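Local coordinates for protein metagenomic carboxyl esterase MGS0156 (Uncultured organism, PDB 5D8M) that probably hydrolyses carboxylic ester bonds as a carboxyl esterase of the alpha/beta hydrolase type, at residues 87-98 with 118-129; 254-262 with 314-322. All coordinates share one frame; numbering follows the deposited sequence.

Contact 1. Residues 87-98 with 118-129; sequences IRLVLVPGLLAE and GYATTLVRTGGR
With CG opposite the backbone N (chi1 -175°) and the chain extended beyond it, Glu98 delivers its carboxylate to Arg125, whose side chain is drawn out as far as NE. The two flat groups stand 86° apart. Arg125 grips side-on with two nitrogens, NE at 2.8 Å and NH2 at 2.9 Å from Glu98 OE2, which lies in the guanidinium plane. The other oxygen, Glu98 OE1, accepts the Gly128 N-H at 2.8 Å from above the carboxylate plane. Gly128, having no side chain, lies close to Glu98 CB and Leu96 CA, and Leu96 N bonds to Gly128 O at 2.9 Å. Upstream, strands 87-92 and 120-123 run parallel as part of a beta-alpha-beta unit closed by helix 111-116, joined by five backbone bonds. On the face covered by helix 132-143, Val90 CG1 meets Val124 CG2 at 3.6 Å. Arg88 NH1 donates to Thr122 OG1 at 2.9 Å, tilted from the guanidinium plane, while its NE is paired with Asp150. Because different residues hold the two oxygens of Glu98, its carboxylate is probably kept from turning, and the turn after strand 87-92 is tied to 125-128 by a salt bridge, a side-chain-to-backbone bond and one backbone bond.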
loop_
_atom_site.group_PDB
_atom_site.type_symbol
_atom_site.label_atom_id
_atom_site.label_comp_id
_atom_site.label_asym_id
_atom_site.label_seq_id
_atom_site.Cartn_x
_atom_site.Cartn_y
_atom_site.Cartn_z
ATOM N N ILE A 87 -0.592 10.713 17.166
ATOM C CA ILE A 87 -0.976 9.893 16.017
ATOM C C ILE A 87 -0.340 8.511 16.139
ATOM O O ILE A 87 0.817 8.396 16.522
ATOM C CB ILE A 87 -0.566 10.564 14.680
ATOM C CG1 ILE A 87 -1.452 11.784 14.443
ATOM C CG2 ILE A 87 -0.643 9.575 13.485
ATOM C CD1 ILE A 87 -1.125 12.552 13.187
ATOM N N ARG A 88 -1.121 7.477 15.847
ATOM C CA ARG A 88 -0.620 6.122 15.748
ATOM C C ARG A 88 -0.833 5.597 14.335
ATOM O O ARG A 88 -1.944 5.612 13.821
ATOM C CB ARG A 88 -1.305 5.192 16.758
ATOM C CG ARG A 88 -0.897 3.727 16.579
ATOM C CD ARG A 88 -1.556 2.857 17.649
ATOM N NE ARG A 88 -1.198 3.283 18.997
ATOM C CZ ARG A 88 -0.107 2.895 19.642
ATOM N NH1 ARG A 88 0.751 2.053 19.082
ATOM N NH2 ARG A 88 0.128 3.353 20.846
ATOM N N LEU A 89 0.255 5.158 13.719
ATOM C CA LEU A 89 0.226 4.518 12.425
ATOM C C LEU A 89 -0.080 3.030 12.635
ATOM O O LEU A 89 0.671 2.316 13.301
ATOM C CB LEU A 89 1.564 4.707 11.703
ATOM C CG LEU A 89 2.116 6.135 11.663
ATOM C CD1 LEU A 89 3.519 6.141 11.022
ATOM C CD2 LEU A 89 1.164 7.072 10.918
ATOM N N VAL A 90 -1.219 2.602 12.118
ATOM C CA VAL A 90 -1.609 1.208 12.139
ATOM C C VAL A 90 -1.259 0.601 10.785
ATOM O O VAL A 90 -1.882 0.912 9.770
ATOM C CB VAL A 90 -3.105 1.052 12.448
ATOM C CG1 VAL A 90 -3.452 -0.427 12.557
ATOM C CG2 VAL A 90 -3.433 1.796 13.775
ATOM N N LEU A 91 -0.246 -0.249 10.797
ATOM C CA LEU A 91 0.339 -0.846 9.610
ATOM C C LEU A 91 -0.371 -2.153 9.262
ATOM O O LEU A 91 -0.446 -3.036 10.079
ATOM C CB LEU A 91 1.825 -1.112 9.832
ATOM C CG LEU A 91 2.651 0.040 10.399
ATOM C CD1 LEU A 91 4.086 -0.420 10.805
ATOM C CD2 LEU A 91 2.706 1.161 9.373
ATOM N N VAL A 92 -0.900 -2.251 8.052
ATOM C CA VAL A 92 -1.600 -3.442 7.629
ATOM C C VAL A 92 -0.983 -3.964 6.347
ATOM O O VAL A 92 -1.062 -3.294 5.306
ATOM C CB VAL A 92 -3.096 -3.161 7.393
ATOM C CG1 VAL A 92 -3.825 -4.440 7.034
ATOM C CG2 VAL A 92 -3.716 -2.478 8.628
ATOM N N PRO A 93 -0.400 -5.180 6.396
ATOM C CA PRO A 93 0.274 -5.740 5.218
ATOM C C PRO A 93 -0.659 -6.452 4.270
ATOM O O PRO A 93 -1.853 -6.541 4.532
ATOM C CB PRO A 93 1.263 -6.738 5.827
ATOM C CG PRO A 93 0.534 -7.250 7.003
ATOM C CD PRO A 93 -0.215 -6.039 7.580
ATOM N N GLY A 94 -0.096 -7.010 3.206
ATOM C CA GLY A 94 -0.884 -7.617 2.152
ATOM C C GLY A 94 -0.766 -9.123 1.971
ATOM O O GLY A 94 -0.486 -9.864 2.906
ATOM N N LEU A 95 -1.027 -9.561 0.739
ATOM C CA LEU A 95 -1.062 -10.961 0.380
ATOM C C LEU A 95 0.288 -11.631 0.649
ATOM O O LEU A 95 1.326 -11.124 0.234
ATOM C CB LEU A 95 -1.433 -11.111 -1.107
ATOM C CG LEU A 95 -1.760 -12.512 -1.626
ATOM C CD1 LEU A 95 -3.060 -12.973 -0.995
ATOM C CD2 LEU A 95 -1.875 -12.491 -3.144
ATOM N N LEU A 96 0.253 -12.766 1.343
ATOM C CA LEU A 96 1.437 -13.582 1.624
ATOM C C LEU A 96 2.419 -12.952 2.618
ATOM O O LEU A 96 3.440 -13.551 2.927
ATOM C CB LEU A 96 2.192 -13.914 0.326
ATOM C CG LEU A 96 1.469 -14.860 -0.631
ATOM C CD1 LEU A 96 2.393 -15.264 -1.781
ATOM C CD2 LEU A 96 0.981 -16.097 0.112
ATOM N N ALA A 97 2.125 -11.759 3.130
ATOM C CA ALA A 97 3.070 -11.111 4.046
ATOM C C ALA A 97 3.264 -11.969 5.295
ATOM O O ALA A 97 4.399 -12.171 5.790
ATOM C CB ALA A 97 2.585 -9.709 4.405
ATOM N N GLU A 98 2.160 -12.545 5.750
ATOM C CA GLU A 98 2.192 -13.390 6.933
ATOM C C GLU A 98 3.114 -14.575 6.726
ATOM O O GLU A 98 3.803 -15.001 7.651
ATOM C CB GLU A 98 0.781 -13.879 7.285
ATOM C CG GLU A 98 0.720 -14.670 8.596
ATOM C CD GLU A 98 -0.667 -15.252 8.855
ATOM O OE1 GLU A 98 -1.382 -15.564 7.868
ATOM O OE2 GLU A 98 -1.035 -15.408 10.036
ATOM N N GLY A 118 7.788 10.994 17.103
ATOM C CA GLY A 118 6.544 11.154 17.849
ATOM C C GLY A 118 5.353 10.397 17.303
ATOM O O GLY A 118 4.227 10.601 17.749
ATOM N N TYR A 119 5.586 9.526 16.325
ATOM C CA TYR A 119 4.502 8.741 15.761
ATOM C C TYR A 119 4.589 7.311 16.297
ATOM O O TYR A 119 5.572 6.599 16.038
ATOM C CB TYR A 119 4.550 8.769 14.224
ATOM C CG TYR A 119 4.428 10.178 13.661
ATOM C CD1 TYR A 119 3.191 10.802 13.589
ATOM C CD2 TYR A 119 5.552 10.889 13.219
ATOM C CE1 TYR A 119 3.049 12.101 13.092
ATOM C CE2 TYR A 119 5.424 12.198 12.712
ATOM C CZ TYR A 119 4.160 12.788 12.658
ATOM O OH TYR A 119 3.987 14.060 12.161
ATOM N N ALA A 120 3.574 6.895 17.051
ATOM C CA ALA A 120 3.498 5.502 17.518
ATOM C C ALA A 120 3.148 4.581 16.344
ATOM O O ALA A 120 2.543 5.016 15.361
ATOM C CB ALA A 120 2.454 5.360 18.657
ATOM N N THR A 121 3.554 3.314 16.427
ATOM C CA THR A 121 3.224 2.368 15.363
ATOM C C THR A 121 2.732 1.050 15.939
ATOM O O THR A 121 3.248 0.568 16.946
ATOM C CB THR A 121 4.439 2.057 14.444
ATOM O OG1 THR A 121 5.460 1.381 15.186
ATOM C CG2 THR A 121 5.028 3.327 13.872
ATOM N N THR A 122 1.746 0.475 15.279
ATOM C CA THR A 122 1.260 -0.862 15.587
ATOM C C THR A 122 1.230 -1.656 14.294
ATOM O O THR A 122 0.716 -1.170 13.305
ATOM C CB THR A 122 -0.155 -0.822 16.201
ATOM O OG1 THR A 122 -0.086 -0.262 17.508
ATOM C CG2 THR A 122 -0.749 -2.212 16.280
ATOM N N LEU A 123 1.794 -2.855 14.299
ATOM C CA LEU A 123 1.697 -3.744 13.157
ATOM C C LEU A 123 0.555 -4.756 13.336
ATOM O O LEU A 123 0.521 -5.505 14.301
ATOM C CB LEU A 123 3.024 -4.488 12.949
ATOM C CG LEU A 123 3.034 -5.555 11.850
ATOM C CD1 LEU A 123 2.729 -4.955 10.478
ATOM C CD2 LEU A 123 4.400 -6.252 11.830
ATOM N N VAL A 124 -0.353 -4.810 12.373
ATOM C CA VAL A 124 -1.430 -5.784 12.410
ATOM C C VAL A 124 -1.013 -7.063 11.674
ATOM O O VAL A 124 -0.480 -7.013 10.564
ATOM C CB VAL A 124 -2.715 -5.203 11.779
ATOM C CG1 VAL A 124 -3.842 -6.273 11.759
ATOM C CG2 VAL A 124 -3.138 -3.971 12.565
ATOM N N ARG A 125 -1.197 -8.210 12.312
ATOM C CA ARG A 125 -0.982 -9.475 11.612
ATOM C C ARG A 125 -2.303 -9.877 10.969
ATOM O O ARG A 125 -3.289 -10.081 11.666
ATOM C CB ARG A 125 -0.486 -10.572 12.564
ATOM C CG ARG A 125 -0.361 -11.930 11.891
ATOM C CD ARG A 125 0.367 -12.942 12.773
ATOM N NE ARG A 125 0.302 -14.281 12.195
ATOM C CZ ARG A 125 1.006 -15.330 12.614
ATOM N NH1 ARG A 125 1.852 -15.216 13.641
ATOM N NH2 ARG A 125 0.841 -16.502 12.014
ATOM N N THR A 126 -2.326 -9.924 9.648
ATOM C CA THR A 126 -3.478 -10.417 8.892
ATOM C C THR A 126 -3.183 -11.823 8.366
ATOM O O THR A 126 -2.032 -12.283 8.418
ATOM C CB THR A 126 -3.803 -9.495 7.696
ATOM O OG1 THR A 126 -2.679 -9.449 6.803
ATOM C CG2 THR A 126 -4.138 -8.082 8.157
ATOM N N GLY A 127 -4.210 -12.512 7.874
ATOM C CA GLY A 127 -4.011 -13.790 7.227
ATOM C C GLY A 127 -3.393 -13.545 5.863
ATOM O O GLY A 127 -3.982 -12.865 5.012
ATOM N N GLY A 128 -2.193 -14.072 5.656
ATOM C CA GLY A 128 -1.536 -13.941 4.367
ATOM C C GLY A 128 -2.297 -14.641 3.247
ATOM O O GLY A 128 -2.173 -14.264 2.078
ATOM N N ARG A 129 -3.072 -15.668 3.600
ATOM C CA ARG A 129 -3.831 -16.420 2.615
ATOM C C ARG A 129 -5.353 -16.351 2.829
ATOM O O ARG A 129 -6.095 -17.215 2.357
ATOM C CB ARG A 129 -3.354 -17.875 2.627
ATOM C CG ARG A 129 -1.852 -18.000 2.355
ATOM C CD ARG A 129 -1.473 -19.430 2.057
ATOM N NE ARG A 129 -1.308 -20.232 3.266
ATOM C CZ ARG A 129 -0.987 -21.520 3.254
ATOM N NH1 ARG A 129 -0.836 -22.189 4.388
ATOM N NH2 ARG A 129 -0.830 -22.149 2.104
HETATM O O HOH W 1 1.988 12.093 16.689
HETATM O O HOH W 2 1.864 9.097 18.950
HETATM O O HOH W 3 3.121 1.143 20.308
HETATM O O HOH W 4 -3.560 -8.534 4.360
HETATM O O HOH W 5 -0.451 -10.918 5.440
HETATM O O HOH W 6 -2.992 -16.967 6.071
#

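Contact 2. Residues 254-262 with 314-322; sequences REETSAILR and TSVISKNSY
A loop-to-loop contact, partly buried and with its centre about 17 Å from the centre of the chain, joins 254-262, on the way from strand 244-248 to helix 262-269, to the end of helix 312-316 and the residues after it. Two serines exchange bonds across it. Ser258 OG accepts the backbone N-H of Lys319 at 3.1 Å, and Ser318 OG in return accepts that of Ala259 at 3.0 Å. Ser318 OG sits between its own backbone N and carbonyl carbon (chi1 62°), the rotation that turns it to Ala259. A third bond runs from Ile260 N to Val316 O at 3.1 Å, tilted from the carbonyl plane. Val316 O can take this donor because the helix has ended: Ile317 is the centre of an inverse gamma turn, closed by a weak bond from Ser318 N to the same oxygen. Beside it, Ile260 CD1 packs on Val316 CG2 at 3.7 Å, and Ile260 CG2 rests against Ile317 CG1. Lys319 bends at chi2 (-65°) and lies along the 255-256 backbone, its CB 3.4 Å from Glu256 O and its CE 3.4 Å from Glu255 O; the salt bridge from NZ to Glu256 OE1 is long, at 4.0 Å. An alanine here would keep CB against Glu256 O but would probably leave Glu255 O without the cover of CE and the Glu256 carboxylate without its distant charged mate. Water 7 also links Glu256 O to Lys319 O, and Ser258 N donates to Asp298.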
loop_
_atom_site.group_PDB
_atom_site.type_symbol
_atom_site.label_atom_id
_atom_site.label_comp_id
_atom_site.label_asym_id
_atom_site.label_seq_id
_atom_site.Cartn_x
_atom_site.Cartn_y
_atom_site.Cartn_z
ATOM N N ARG A 254 11.912 -1.418 -15.563
ATOM C CA ARG A 254 12.097 -2.861 -15.542
ATOM C C ARG A 254 13.406 -3.267 -14.861
ATOM O O ARG A 254 13.433 -4.186 -14.049
ATOM C CB ARG A 254 12.053 -3.422 -16.957
ATOM C CG ARG A 254 12.023 -4.917 -16.962
ATOM C CD ARG A 254 11.986 -5.479 -18.354
ATOM N NE ARG A 254 11.665 -6.901 -18.301
ATOM C CZ ARG A 254 12.542 -7.877 -18.064
ATOM N NH1 ARG A 254 12.126 -9.140 -18.049
ATOM N NH2 ARG A 254 13.827 -7.605 -17.845
ATOM N N GLU A 255 14.487 -2.557 -15.158
ATOM C CA GLU A 255 15.779 -2.927 -14.600
ATOM C C GLU A 255 15.904 -2.622 -13.099
ATOM O O GLU A 255 16.741 -3.215 -12.428
ATOM C CB GLU A 255 16.916 -2.244 -15.377
ATOM C CG GLU A 255 17.110 -0.770 -15.113
ATOM C CD GLU A 255 18.393 -0.228 -15.747
ATOM O OE1 GLU A 255 18.843 0.867 -15.340
ATOM O OE2 GLU A 255 18.952 -0.891 -16.652
ATOM N N GLU A 256 15.083 -1.714 -12.572
ATOM C CA GLU A 256 15.075 -1.463 -11.124
ATOM C C GLU A 256 13.939 -2.197 -10.419
ATOM O O GLU A 256 13.592 -1.895 -9.271
ATOM C CB GLU A 256 14.997 0.037 -10.837
ATOM C CG GLU A 256 16.228 0.819 -11.338
ATOM C CD GLU A 256 17.562 0.318 -10.752
ATOM O OE1 GLU A 256 17.583 -0.183 -9.603
ATOM O OE2 GLU A 256 18.606 0.435 -11.445
ATOM N N THR A 257 13.370 -3.175 -11.108
ATOM C CA THR A 257 12.310 -4.014 -10.573
ATOM C C THR A 257 12.947 -5.371 -10.195
ATOM O O THR A 257 13.728 -5.911 -10.968
ATOM C CB THR A 257 11.154 -4.194 -11.615
ATOM O OG1 THR A 257 10.496 -2.930 -11.857
ATOM C CG2 THR A 257 10.120 -5.206 -11.141
ATOM N N SER A 258 12.650 -5.871 -8.995
ATOM C CA SER A 258 13.198 -7.140 -8.503
ATOM C C SER A 258 13.013 -8.308 -9.466
ATOM O O SER A 258 11.963 -8.442 -10.075
ATOM C CB SER A 258 12.547 -7.518 -7.150
ATOM O OG SER A 258 12.913 -6.614 -6.131
ATOM N N ALA A 259 14.034 -9.161 -9.564
ATOM C CA ALA A 259 14.011 -10.286 -10.493
ATOM C C ALA A 259 12.720 -11.090 -10.355
ATOM O O ALA A 259 12.074 -11.392 -11.340
ATOM C CB ALA A 259 15.222 -11.174 -10.276
ATOM N N ILE A 260 12.322 -11.371 -9.119
ATOM C CA ILE A 260 11.180 -12.231 -8.861
ATOM C C ILE A 260 9.900 -11.603 -9.429
ATOM O O ILE A 260 8.966 -12.314 -9.802
ATOM C CB ILE A 260 11.009 -12.513 -7.332
ATOM C CG1 ILE A 260 10.044 -13.674 -7.097
ATOM C CG2 ILE A 260 10.576 -11.256 -6.563
ATOM C CD1 ILE A 260 10.700 -15.021 -7.240
ATOM N N LEU A 261 9.878 -10.277 -9.526
ATOM C CA LEU A 261 8.684 -9.554 -9.967
ATOM C C LEU A 261 8.679 -9.302 -11.481
ATOM O O LEU A 261 7.643 -9.009 -12.069
ATOM C CB LEU A 261 8.571 -8.220 -9.236
ATOM C CG LEU A 261 8.407 -8.270 -7.718
ATOM C CD1 LEU A 261 8.338 -6.833 -7.214
ATOM C CD2 LEU A 261 7.151 -9.067 -7.308
ATOM N N ARG A 262 9.835 -9.423 -12.120
ATOM C CA ARG A 262 9.908 -9.084 -13.538
ATOM C C ARG A 262 8.973 -9.875 -14.453
ATOM O O ARG A 262 8.394 -9.287 -15.352
ATOM C CB ARG A 262 11.344 -9.226 -14.050
ATOM C CG ARG A 262 12.253 -8.176 -13.464
ATOM C CD ARG A 262 13.477 -7.962 -14.349
ATOM N NE ARG A 262 14.403 -7.050 -13.703
ATOM C CZ ARG A 262 15.519 -7.428 -13.090
ATOM N NH1 ARG A 262 15.883 -8.709 -13.081
ATOM N NH2 ARG A 262 16.290 -6.510 -12.514
ATOM N N THR A 314 15.650 -13.721 -0.378
ATOM C CA THR A 314 16.228 -12.382 -0.331
ATOM C C THR A 314 16.984 -12.071 -1.616
ATOM O O THR A 314 16.932 -10.955 -2.117
ATOM C CB THR A 314 17.176 -12.208 0.863
ATOM O OG1 THR A 314 16.421 -12.301 2.080
ATOM C CG2 THR A 314 17.871 -10.840 0.803
ATOM N N SER A 315 17.653 -13.077 -2.164
ATOM C CA SER A 315 18.433 -12.884 -3.369
ATOM C C SER A 315 17.582 -12.570 -4.600
ATOM O O SER A 315 17.993 -11.769 -5.426
ATOM C CB SER A 315 19.283 -14.118 -3.633
ATOM O OG SER A 315 20.289 -14.233 -2.642
ATOM N N VAL A 316 16.405 -13.185 -4.722
ATOM C CA VAL A 316 15.584 -12.978 -5.912
ATOM C C VAL A 316 14.773 -11.686 -5.800
ATOM O O VAL A 316 14.348 -11.131 -6.806
ATOM C CB VAL A 316 14.662 -14.184 -6.180
ATOM C CG1 VAL A 316 15.517 -15.441 -6.341
ATOM C CG2 VAL A 316 13.626 -14.355 -5.068
ATOM N N ILE A 317 14.594 -11.191 -4.578
ATOM C CA ILE A 317 14.025 -9.870 -4.356
ATOM C C ILE A 317 15.182 -8.878 -4.473
ATOM O O ILE A 317 15.607 -8.246 -3.499
ATOM C CB ILE A 317 13.301 -9.822 -3.002
ATOM C CG1 ILE A 317 12.245 -10.941 -2.981
ATOM C CG2 ILE A 317 12.652 -8.444 -2.729
ATOM C CD1 ILE A 317 11.561 -11.141 -1.656
ATOM N N SER A 318 15.692 -8.771 -5.696
ATOM C CA SER A 318 17.006 -8.190 -5.977
ATOM C C SER A 318 17.054 -6.659 -6.036
ATOM O O SER A 318 18.124 -6.088 -6.141
ATOM C CB SER A 318 17.518 -8.738 -7.307
ATOM O OG SER A 318 16.634 -8.341 -8.342
ATOM N N LYS A 319 15.909 -5.988 -5.983
ATOM C CA LYS A 319 15.910 -4.520 -6.045
ATOM C C LYS A 319 15.084 -3.933 -4.897
ATOM O O LYS A 319 14.189 -3.121 -5.119
ATOM C CB LYS A 319 15.376 -4.042 -7.405
ATOM C CG LYS A 319 16.267 -4.454 -8.605
ATOM C CD LYS A 319 17.635 -3.762 -8.515
ATOM C CE LYS A 319 18.544 -4.189 -9.669
ATOM N NZ LYS A 319 19.853 -3.469 -9.626
ATOM N N ASN A 320 15.406 -4.337 -3.672
ATOM C CA ASN A 320 14.582 -4.052 -2.493
ATOM C C ASN A 320 14.941 -2.736 -1.801
ATOM O O ASN A 320 14.271 -2.316 -0.857
ATOM C CB ASN A 320 14.705 -5.216 -1.502
ATOM C CG ASN A 320 13.676 -5.150 -0.383
ATOM O OD1 ASN A 320 14.024 -5.034 0.790
ATOM N ND2 ASN A 320 12.416 -5.222 -0.744
ATOM N N SER A 321 16.008 -2.098 -2.266
ATOM C CA SER A 321 16.465 -0.848 -1.664
ATOM C C SER A 321 15.551 0.322 -2.030
ATOM O O SER A 321 15.310 0.590 -3.209
ATOM C CB SER A 321 17.899 -0.540 -2.092
ATOM O OG SER A 321 18.780 -1.525 -1.599
ATOM N N TYR A 322 15.040 0.998 -1.005
ATOM C CA TYR A 322 14.231 2.201 -1.173
ATOM C C TYR A 322 14.216 2.916 0.183
ATOM O O TYR A 322 14.280 2.256 1.218
ATOM C CB TYR A 322 12.788 1.886 -1.628
ATOM C CG TYR A 322 12.014 3.146 -1.911
ATOM C CD1 TYR A 322 12.186 3.836 -3.118
ATOM C CD2 TYR A 322 11.155 3.688 -0.958
ATOM C CE1 TYR A 322 11.506 5.013 -3.371
ATOM C CE2 TYR A 322 10.483 4.874 -1.200
ATOM C CZ TYR A 322 10.660 5.523 -2.398
ATOM O OH TYR A 322 9.994 6.694 -2.609
HETATM O O HOH W 7 12.621 -1.367 -6.743
HETATM O O HOH W 8 11.884 -5.348 -3.675
HETATM O O HOH W 9 18.435 -8.115 -10.774
#

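In the fold
Contact 1 and contact 2 do not touch: their centres are 22 Å apart and their nearest atoms about 9 Å. Contact 1 pairs edge strand 120-123 with strand 87-92, whereas contact 2 involves the loop that follows strand 244-248, with strands 151-157 and 178-184 lying between in the parallel sheet. The strand order is consistent with an alpha/beta hydrolase fold, in which the nucleophile usually follows the strand matching 151-157 and the oxyanion hole the strand matching 87-92. On that reading 87-98 probably borders the active site. Contact 2 is tied by Ser258 N to Asp298, in the loop after strand 290-293, where such enzymes usually carry the catalytic histidine, so it may lie near the site.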